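Local coordinates for hypothetical protein, IPT/TIG domain protein (Bacteroides ovatus, PDB 4HW6) that is of unknown function but probably serves as an auxiliary nutrient-binding protein, pairing an IPT/TIG domain with a six-bladed beta-propeller and putatively binding carbohydrate, at residues Ile54-Lys60 with Cys71-Ala77; Gly229-Cys233 with Ser274-Ile278; Ser385-Gly389 with Ala399-His403. All blocks are in the same frame, centred on the assembly; numbering follows the deposited sequence.

Contact 1: residues Ile54-Lys60 with Cys71-Ala77; sequences IGGYPAK and CICPSKA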
loop_
_atom_site.group_PDB
_atom_site.type_symbol
_atom_site.label_atom_id
_atom_site.label_comp_id
_atom_site.label_asym_id
_atom_site.label_seq_id
_atom_site.Cartn_x
_atom_site.Cartn_y
_atom_site.Cartn_z
ATOM N N ILE A 54 -24.313 12.834 -4.706
ATOM C CA ILE A 54 -23.593 13.145 -3.475
ATOM C C ILE A 54 -22.120 12.881 -3.743
ATOM O O ILE A 54 -21.722 11.767 -4.129
ATOM C CB ILE A 54 -24.113 12.332 -2.276
ATOM C CG1 ILE A 54 -25.628 12.529 -2.135
ATOM C CG2 ILE A 54 -23.375 12.726 -1.002
ATOM C CD1 ILE A 54 -26.209 11.982 -0.839
ATOM N N GLY A 55 -21.315 13.930 -3.610
ATOM C CA GLY A 55 -19.911 13.865 -3.962
ATOM C C GLY A 55 -19.657 13.508 -5.423
ATOM O O GLY A 55 -18.609 12.980 -5.746
ATOM N N GLY A 56 -20.615 13.812 -6.305
ATOM C CA GLY A 56 -20.494 13.502 -7.731
ATOM C C GLY A 56 -21.079 12.165 -8.173
ATOM O O GLY A 56 -21.209 11.915 -9.371
ATOM N N TYR A 57 -21.446 11.313 -7.219
ATOM C CA TYR A 57 -21.975 9.985 -7.532
ATOM C C TYR A 57 -23.507 9.923 -7.453
ATOM O O TYR A 57 -24.090 10.424 -6.484
ATOM C CB TYR A 57 -21.342 8.960 -6.598
ATOM C CG TYR A 57 -19.872 8.759 -6.947
ATOM C CD1 TYR A 57 -18.882 9.537 -6.349
ATOM C CD2 TYR A 57 -19.488 7.821 -7.886
ATOM C CE1 TYR A 57 -17.549 9.382 -6.682
ATOM C CE2 TYR A 57 -18.157 7.661 -8.233
ATOM C CZ TYR A 57 -17.195 8.442 -7.629
ATOM O OH TYR A 57 -15.877 8.277 -7.956
ATOM N N PRO A 58 -24.154 9.317 -8.468
ATOM C CA PRO A 58 -25.605 9.184 -8.456
ATOM C C PRO A 58 -26.116 8.527 -7.185
ATOM O O PRO A 58 -25.517 7.579 -6.698
ATOM C CB PRO A 58 -25.895 8.295 -9.655
ATOM C CG PRO A 58 -24.750 8.518 -10.582
ATOM C CD PRO A 58 -23.563 8.755 -9.700
ATOM N N ALA A 59 -27.207 9.073 -6.655
ATOM C CA ALA A 59 -27.885 8.519 -5.489
ATOM C C ALA A 59 -29.292 8.133 -5.913
ATOM O O ALA A 59 -30.006 8.940 -6.508
ATOM C CB ALA A 59 -27.916 9.543 -4.367
ATOM N N LYS A 60 -29.689 6.899 -5.617
ATOM C CA LYS A 60 -31.019 6.422 -5.976
ATOM C C LYS A 60 -32.030 7.285 -5.234
ATOM O O LYS A 60 -31.880 7.499 -4.044
ATOM C CB LYS A 60 -31.189 4.950 -5.596
ATOM C CG LYS A 60 -32.097 4.153 -6.526
ATOM C CD LYS A 60 -33.579 4.386 -6.253
ATOM C CE LYS A 60 -34.464 3.415 -7.032
ATOM N NZ LYS A 60 -34.543 2.067 -6.407
ATOM N N CYS A 71 -33.398 9.936 -0.636
ATOM C CA CYS A 71 -32.459 9.238 -1.498
ATOM C C CYS A 71 -31.532 8.344 -0.665
ATOM O O CYS A 71 -31.590 8.345 0.575
ATOM C CB CYS A 71 -31.672 10.241 -2.358
ATOM S SG CYS A 71 -30.479 11.200 -1.413
ATOM N N ILE A 72 -30.735 7.543 -1.360
ATOM C CA ILE A 72 -29.809 6.610 -0.731
ATOM C C ILE A 72 -28.384 7.035 -1.038
ATOM O O ILE A 72 -27.991 7.169 -2.213
ATOM C CB ILE A 72 -30.054 5.175 -1.244
ATOM C CG1 ILE A 72 -31.473 4.721 -0.897
ATOM C CG2 ILE A 72 -29.042 4.184 -0.669
ATOM C CD1 ILE A 72 -31.791 3.339 -1.441
ATOM N N CYS A 73 -27.597 7.252 0.010
ATOM C CA CYS A 73 -26.206 7.663 -0.148
ATOM C C CYS A 73 -25.398 6.596 -0.902
ATOM O O CYS A 73 -25.424 5.422 -0.530
ATOM C CB CYS A 73 -25.558 7.887 1.221
ATOM S SG CYS A 73 -23.894 8.562 1.086
ATOM N N PRO A 74 -24.675 7.003 -1.959
ATOM C CA PRO A 74 -23.862 6.073 -2.734
ATOM C C PRO A 74 -22.500 5.848 -2.082
ATOM O O PRO A 74 -22.119 6.593 -1.180
ATOM C CB PRO A 74 -23.670 6.828 -4.048
ATOM C CG PRO A 74 -23.566 8.243 -3.612
ATOM C CD PRO A 74 -24.579 8.375 -2.501
ATOM N N SER A 75 -21.755 4.855 -2.540
ATOM C CA SER A 75 -20.374 4.730 -2.093
ATOM C C SER A 75 -19.555 5.818 -2.790
ATOM O O SER A 75 -19.995 6.401 -3.790
ATOM C CB SER A 75 -19.816 3.328 -2.373
ATOM O OG SER A 75 -19.948 3.007 -3.735
ATOM N N LYS A 76 -18.380 6.090 -2.241
ATOM C CA LYS A 76 -17.414 7.039 -2.797
ATOM C C LYS A 76 -17.872 8.507 -2.761
ATOM O O LYS A 76 -17.374 9.314 -3.532
ATOM C CB LYS A 76 -16.997 6.653 -4.231
ATOM C CG LYS A 76 -16.551 5.201 -4.413
ATOM C CD LYS A 76 -15.879 4.989 -5.770
ATOM C CE LYS A 76 -16.518 3.864 -6.583
ATOM N NZ LYS A 76 -17.744 4.285 -7.336
ATOM N N ALA A 77 -18.767 8.853 -1.835
ATOM C CA ALA A 77 -19.302 10.217 -1.717
ATOM C C ALA A 77 -18.384 11.187 -0.953
ATOM O O ALA A 77 -18.862 12.153 -0.363
ATOM C CB ALA A 77 -20.669 10.169 -1.052
HETATM O O HOH W 1 -16.811 12.017 -3.820
HETATM O O HOH W 2 -27.820 5.247 -4.079
#
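The Tyr57 ring lies against Lys76, whose CB sits over one ring face, 3.9 Å from the ring centroid, a CH-pi contact. The tyrosine, in its m rotamer, reaches across to 71-77. Lys76 has chi1 m and chi2 t, and its NZ comes back to 3.5 Å from Tyr57 CE2. Pro74 turns its ring towards 54-60, with CG 3.8 Å from Tyr57 CB and CD 4.0 Å from both Ile54 CB and Ala59 CB. The segments join the two strands of the hairpin 57-64 and 68-72, and the loop after it, in the immunoglobulin-like (E-set) IPT/TIG domain. A type I' turn from Ile54 to Tyr57 leads into the first strand. Ile54 takes the mt rotamer, which sets CG2 3.7 Å from Ala77 CB and CD1 4.4 Å from Cys71 SG. At the end of strand 68-72, Ile72 N donates to Lys60 O (2.9 Å). One water bridges Gly55 O and Lys76 O. Ala77 and Cys73 also touch Tyr105, from strand 104-105.

Contact 2: residues Gly229-Cys233 with Ser274-Ile278; sequences GAKTC and SNFHI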
loop_
_atom_site.group_PDB
_atom_site.type_symbol
_atom_site.label_atom_id
_atom_site.label_comp_id
_atom_site.label_asym_id
_atom_site.label_seq_id
_atom_site.Cartn_x
_atom_site.Cartn_y
_atom_site.Cartn_z
ATOM N N GLY A 229 25.407 -14.110 0.016
ATOM C CA GLY A 229 24.342 -14.007 1.014
ATOM C C GLY A 229 23.699 -12.645 1.164
ATOM O O GLY A 229 23.308 -12.258 2.286
ATOM N N ALA A 230 23.579 -11.919 0.059
ATOM C CA ALA A 230 22.961 -10.595 0.085
ATOM C C ALA A 230 21.460 -10.677 0.282
ATOM O O ALA A 230 20.787 -11.554 -0.312
ATOM C CB ALA A 230 23.324 -9.788 -1.174
ATOM N N LYS A 231 20.924 -9.731 1.073
ATOM C CA LYS A 231 19.531 -9.787 1.532
ATOM C C LYS A 231 18.602 -8.631 1.147
ATOM O O LYS A 231 17.383 -8.790 1.142
ATOM C CB LYS A 231 19.507 -9.880 3.061
ATOM C CG LYS A 231 20.200 -11.096 3.642
ATOM C CD LYS A 231 19.593 -12.391 3.135
ATOM C CE LYS A 231 20.111 -13.608 3.887
ATOM N NZ LYS A 231 19.283 -14.794 3.535
ATOM N N THR A 232 19.168 -7.477 0.852
ATOM C CA THR A 232 18.385 -6.243 0.721
ATOM C C THR A 232 19.144 -5.239 -0.131
ATOM O O THR A 232 20.364 -5.333 -0.263
ATOM C CB THR A 232 18.001 -5.654 2.113
ATOM O OG1 THR A 232 17.065 -4.568 1.972
ATOM C CG2 THR A 232 19.210 -5.179 2.899
ATOM N N CYS A 233 18.410 -4.325 -0.761
ATOM C CA CYS A 233 18.998 -3.267 -1.610
ATOM C C CYS A 233 18.217 -1.958 -1.422
ATOM O O CYS A 233 17.158 -1.757 -2.009
ATOM C CB CYS A 233 19.028 -3.651 -3.095
ATOM S SG CYS A 233 17.482 -4.225 -3.843
ATOM N N SER A 274 21.380 -13.299 9.402
ATOM C CA SER A 274 19.936 -13.149 9.490
ATOM C C SER A 274 19.472 -12.282 8.321
ATOM O O SER A 274 20.296 -11.700 7.604
ATOM C CB SER A 274 19.569 -12.478 10.848
ATOM O OG SER A 274 18.195 -12.640 11.167
ATOM N N ASN A 275 18.166 -12.216 8.106
ATOM C CA ASN A 275 17.623 -11.416 7.039
ATOM C C ASN A 275 17.412 -10.005 7.578
ATOM O O ASN A 275 16.932 -9.832 8.713
ATOM C CB ASN A 275 16.259 -11.967 6.590
ATOM C CG ASN A 275 16.365 -13.146 5.643
ATOM O OD1 ASN A 275 17.448 -13.646 5.362
ATOM N ND2 ASN A 275 15.221 -13.603 5.156
ATOM N N PHE A 276 17.724 -9.009 6.757
ATOM C CA PHE A 276 17.432 -7.620 7.082
ATOM C C PHE A 276 16.762 -6.998 5.874
ATOM O O PHE A 276 16.975 -7.430 4.749
ATOM C CB PHE A 276 18.723 -6.845 7.424
ATOM C CG PHE A 276 19.475 -7.434 8.576
ATOM C CD1 PHE A 276 19.048 -7.212 9.877
ATOM C CD2 PHE A 276 20.578 -8.257 8.368
ATOM C CE1 PHE A 276 19.706 -7.805 10.946
ATOM C CE2 PHE A 276 21.241 -8.826 9.430
ATOM C CZ PHE A 276 20.808 -8.596 10.728
ATOM N N HIS A 277 15.984 -5.962 6.125
ATOM C CA HIS A 277 15.404 -5.151 5.065
ATOM C C HIS A 277 15.590 -3.713 5.460
ATOM O O HIS A 277 15.106 -3.281 6.506
ATOM C CB HIS A 277 13.926 -5.451 4.891
ATOM C CG HIS A 277 13.308 -4.746 3.728
ATOM N ND1 HIS A 277 13.688 -4.988 2.426
ATOM C CD2 HIS A 277 12.363 -3.779 3.675
ATOM C CE1 HIS A 277 12.998 -4.197 1.622
ATOM N NE2 HIS A 277 12.187 -3.452 2.358
ATOM N N ILE A 278 16.274 -2.971 4.603
ATOM C CA ILE A 278 16.580 -1.563 4.851
ATOM C C ILE A 278 15.665 -0.701 3.998
ATOM O O ILE A 278 15.463 -0.988 2.826
ATOM C CB ILE A 278 18.058 -1.276 4.551
ATOM C CG1 ILE A 278 18.965 -2.080 5.501
ATOM C CG2 ILE A 278 18.372 0.227 4.741
ATOM C CD1 ILE A 278 20.438 -2.053 5.134
HETATM O O HOH W 3 14.802 -7.621 1.815
HETATM O O HOH W 4 16.141 -15.882 3.301
#
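This is a buried, mainly polar contact between a loop and the start of a strand in the beta-propeller. Residues 229-233 run from strand 221-226, the last of one four-stranded sheet, to strand 234-235, which opens the next. Residues 274-278 lead into strand 276-280, the first strand of the sheet after that. The contact therefore lies where successive propeller blades meet.

Two direct hydrogen bonds join the segments, and both use side chains. Lys231 NZ donates to Asn275 OD1 at 2.8 Å. The CB of Asn275 points sideways, but its amide end comes nearer to the lysine. A water accepts from Asn275 ND2, and more weakly from Lys231 NZ. The ammonium group also forms a salt bridge with Asp200. Further along, Ile278 N donates to Thr232 OG1 at 3.2 Å, nearly in line. The same hydroxyl is hydrogen-bonded to Asp186, so it links three parts of the chain. A second water donates to Lys231 O and is hydrogen-bonded to His277 ND1 (2.9 Å each).

Apolar packing is slight, with Thr232 CG2 4.0 Å from Ile278 CD1. Thr232 CB also lies close to a backbone carbonyl, 3.3 Å from Phe276 O. The Phe276 ring leads away from the loop.

Strands of the sheets before and after, and the loop past strand 242-244, lie around the contact. Ala230 and Cys233 pack on strand 195-199 of the preceding sheet. Lys231 bonds through its backbone to Thr245, just past strand 242-244. Phe276 meets Tyr291 edge-to-face, and Ile278 rests on Ala287, both on strand 286-291.

Contact 3: residues Ser385-Gly389 with Ala399-His403; sequences SREWG and ALFNH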
loop_
_atom_site.group_PDB
_atom_site.type_symbol
_atom_site.label_atom_id
_atom_site.label_comp_id
_atom_site.label_asym_id
_atom_site.label_seq_id
_atom_site.Cartn_x
_atom_site.Cartn_y
_atom_site.Cartn_z
ATOM N N SER A 385 -11.351 -13.076 16.360
ATOM C CA SER A 385 -10.669 -13.718 17.511
ATOM C C SER A 385 -9.699 -14.836 17.125
ATOM O O SER A 385 -9.512 -15.800 17.881
ATOM C CB SER A 385 -11.688 -14.249 18.535
ATOM O OG SER A 385 -12.691 -13.287 18.791
ATOM N N ARG A 386 -9.077 -14.693 15.957
ATOM C CA ARG A 386 -8.158 -15.685 15.407
ATOM C C ARG A 386 -6.836 -15.002 15.040
ATOM O O ARG A 386 -6.714 -13.788 15.114
ATOM C CB ARG A 386 -8.797 -16.363 14.207
ATOM C CG ARG A 386 -10.095 -17.053 14.593
ATOM C CD ARG A 386 -10.858 -17.619 13.421
ATOM N NE ARG A 386 -10.097 -18.692 12.809
ATOM C CZ ARG A 386 -10.084 -19.962 13.223
ATOM N NH1 ARG A 386 -10.816 -20.354 14.268
ATOM N NH2 ARG A 386 -9.314 -20.847 12.583
ATOM N N GLU A 387 -5.836 -15.782 14.666
ATOM C CA GLU A 387 -4.505 -15.228 14.400
ATOM C C GLU A 387 -4.296 -15.137 12.913
ATOM O O GLU A 387 -4.038 -14.058 12.377
ATOM C CB GLU A 387 -3.426 -16.110 15.034
ATOM C CG GLU A 387 -3.507 -16.137 16.553
ATOM C CD GLU A 387 -2.728 -17.310 17.141
ATOM O OE1 GLU A 387 -1.486 -17.313 17.038
ATOM O OE2 GLU A 387 -3.367 -18.239 17.677
ATOM N N TRP A 388 -4.407 -16.278 12.249
ATOM C CA TRP A 388 -4.206 -16.362 10.796
ATOM C C TRP A 388 -5.416 -16.963 10.112
ATOM O O TRP A 388 -6.236 -17.668 10.718
ATOM C CB TRP A 388 -2.943 -17.193 10.425
ATOM C CG TRP A 388 -2.925 -18.618 10.987
ATOM C CD1 TRP A 388 -2.450 -19.019 12.213
ATOM C CD2 TRP A 388 -3.402 -19.792 10.345
ATOM N NE1 TRP A 388 -2.619 -20.363 12.357
ATOM C CE2 TRP A 388 -3.187 -20.863 11.221
ATOM C CE3 TRP A 388 -4.002 -20.041 9.110
ATOM C CZ2 TRP A 388 -3.555 -22.167 10.907
ATOM C CZ3 TRP A 388 -4.359 -21.329 8.800
ATOM C CH2 TRP A 388 -4.139 -22.377 9.705
ATOM N N GLY A 389 -5.504 -16.693 8.815
ATOM C CA GLY A 389 -6.573 -17.219 7.990
ATOM C C GLY A 389 -6.685 -16.404 6.729
ATOM O O GLY A 389 -5.755 -15.694 6.347
ATOM N N ALA A 399 -10.822 -9.091 9.430
ATOM C CA ALA A 399 -9.839 -9.506 8.449
ATOM C C ALA A 399 -8.778 -10.422 9.038
ATOM O O ALA A 399 -8.313 -10.223 10.186
ATOM C CB ALA A 399 -9.172 -8.316 7.814
ATOM N N LEU A 400 -8.386 -11.397 8.214
ATOM C CA LEU A 400 -7.328 -12.358 8.522
ATOM C C LEU A 400 -6.399 -12.506 7.331
ATOM O O LEU A 400 -6.847 -12.589 6.168
ATOM C CB LEU A 400 -7.904 -13.730 8.893
ATOM C CG LEU A 400 -8.552 -13.798 10.268
ATOM C CD1 LEU A 400 -9.404 -15.063 10.419
ATOM C CD2 LEU A 400 -7.501 -13.692 11.391
ATOM N N PHE A 401 -5.112 -12.548 7.644
ATOM C CA PHE A 401 -4.056 -12.792 6.694
ATOM C C PHE A 401 -3.351 -14.082 7.098
ATOM O O PHE A 401 -3.543 -14.603 8.193
ATOM C CB PHE A 401 -2.990 -11.710 6.760
ATOM C CG PHE A 401 -3.489 -10.315 6.424
ATOM C CD1 PHE A 401 -3.666 -9.926 5.110
ATOM C CD2 PHE A 401 -3.724 -9.395 7.430
ATOM C CE1 PHE A 401 -4.099 -8.636 4.798
ATOM C CE2 PHE A 401 -4.150 -8.111 7.125
ATOM C CZ PHE A 401 -4.337 -7.737 5.804
ATOM N N ASN A 402 -2.457 -14.532 6.239
ATOM C CA ASN A 402 -1.627 -15.716 6.558
ATOM C C ASN A 402 -0.250 -15.478 5.982
ATOM O O ASN A 402 -0.020 -15.688 4.777
ATOM C CB ASN A 402 -2.243 -17.007 5.993
ATOM C CG ASN A 402 -1.583 -18.257 6.528
ATOM O OD1 ASN A 402 -0.529 -18.182 7.184
ATOM N ND2 ASN A 402 -2.218 -19.424 6.288
ATOM N N HIS A 403 0.641 -15.023 6.851
ATOM C CA HIS A 403 2.003 -14.616 6.493
ATOM C C HIS A 403 2.038 -13.437 5.523
ATOM O O HIS A 403 2.629 -13.491 4.437
ATOM C CB HIS A 403 2.807 -15.821 6.007
ATOM C CG HIS A 403 3.081 -16.804 7.086
ATOM N ND1 HIS A 403 3.110 -18.161 6.867
ATOM C CD2 HIS A 403 3.356 -16.630 8.403
ATOM C CE1 HIS A 403 3.379 -18.782 8.008
ATOM N NE2 HIS A 403 3.548 -17.875 8.952
HETATM O O HOH W 5 -4.498 -12.049 10.507
#
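Neither segment forms regular secondary structure; the backbone is irregular, extended at Trp388-Gly389 and Leu400-Asn402. They come closest at Gly389 and Leu400, whose CA atoms are 4.9 Å apart, and at Trp388 and Asn402, 5.0 Å apart. One direct hydrogen bond joins them, from Gly389 N to Phe401 O (2.9 Å). The same carbonyl receives a CA-H...O contact, with Trp388 CA 3.2 Å from Phe401 O. A water donates to Glu387 O and accepts from Phe401 N, bridging the backbones a second time. Gly389 is fully extended, with phi 161° and psi -159°. A beta carbon there would stand only 3.1 Å from Leu400 CD1.

Leu400 supplies most of the apolar contact. Its side chain points towards 385-389, with CD2 3.6 Å from Glu387 O and CD1 4.1 Å from Arg386 CB. Asn402 lies beside the exposed Trp388, with ND2 3.4 Å from Trp388 CE3. The indole ring also meets the ring of His365, while Phe401 turns away and packs on Val111.

The loops flank the short strand 393-394, which lies at the edge of the sheet of strands 109-115, 425-431, 415-420 and 404-410. Outside groups tie down their backbone: Asn423 bonds to Gly389 O, Arg427 to Leu400 O and Asp420 to Asn402 N. Held by one main-chain hydrogen bond, a bridging water and a buried leucine, the contact depends little on charge between its own side chains.

In the fold
Contact 1 belongs to the IPT/TIG domain, while contacts 2 and 3 belong to the propeller. None touches another, and no strand is common to two of them. Contacts 1 and 2 lie on opposite sides of the chain's centre, their own centres 47 Å apart; contacts 2 and 3 are 26 Å apart between centres. Contact 2 is the buried one, and there lysine, asparagine and threonine side chains carry the direct hydrogen bonds. Contacts 1 and 3 are partly buried and reach the surface. Each has one direct hydrogen bond, between backbone atoms. Contact 1 adds packing between a hairpin strand and the loop after the hairpin, whereas contact 3 pairs two irregular loops around one leucine.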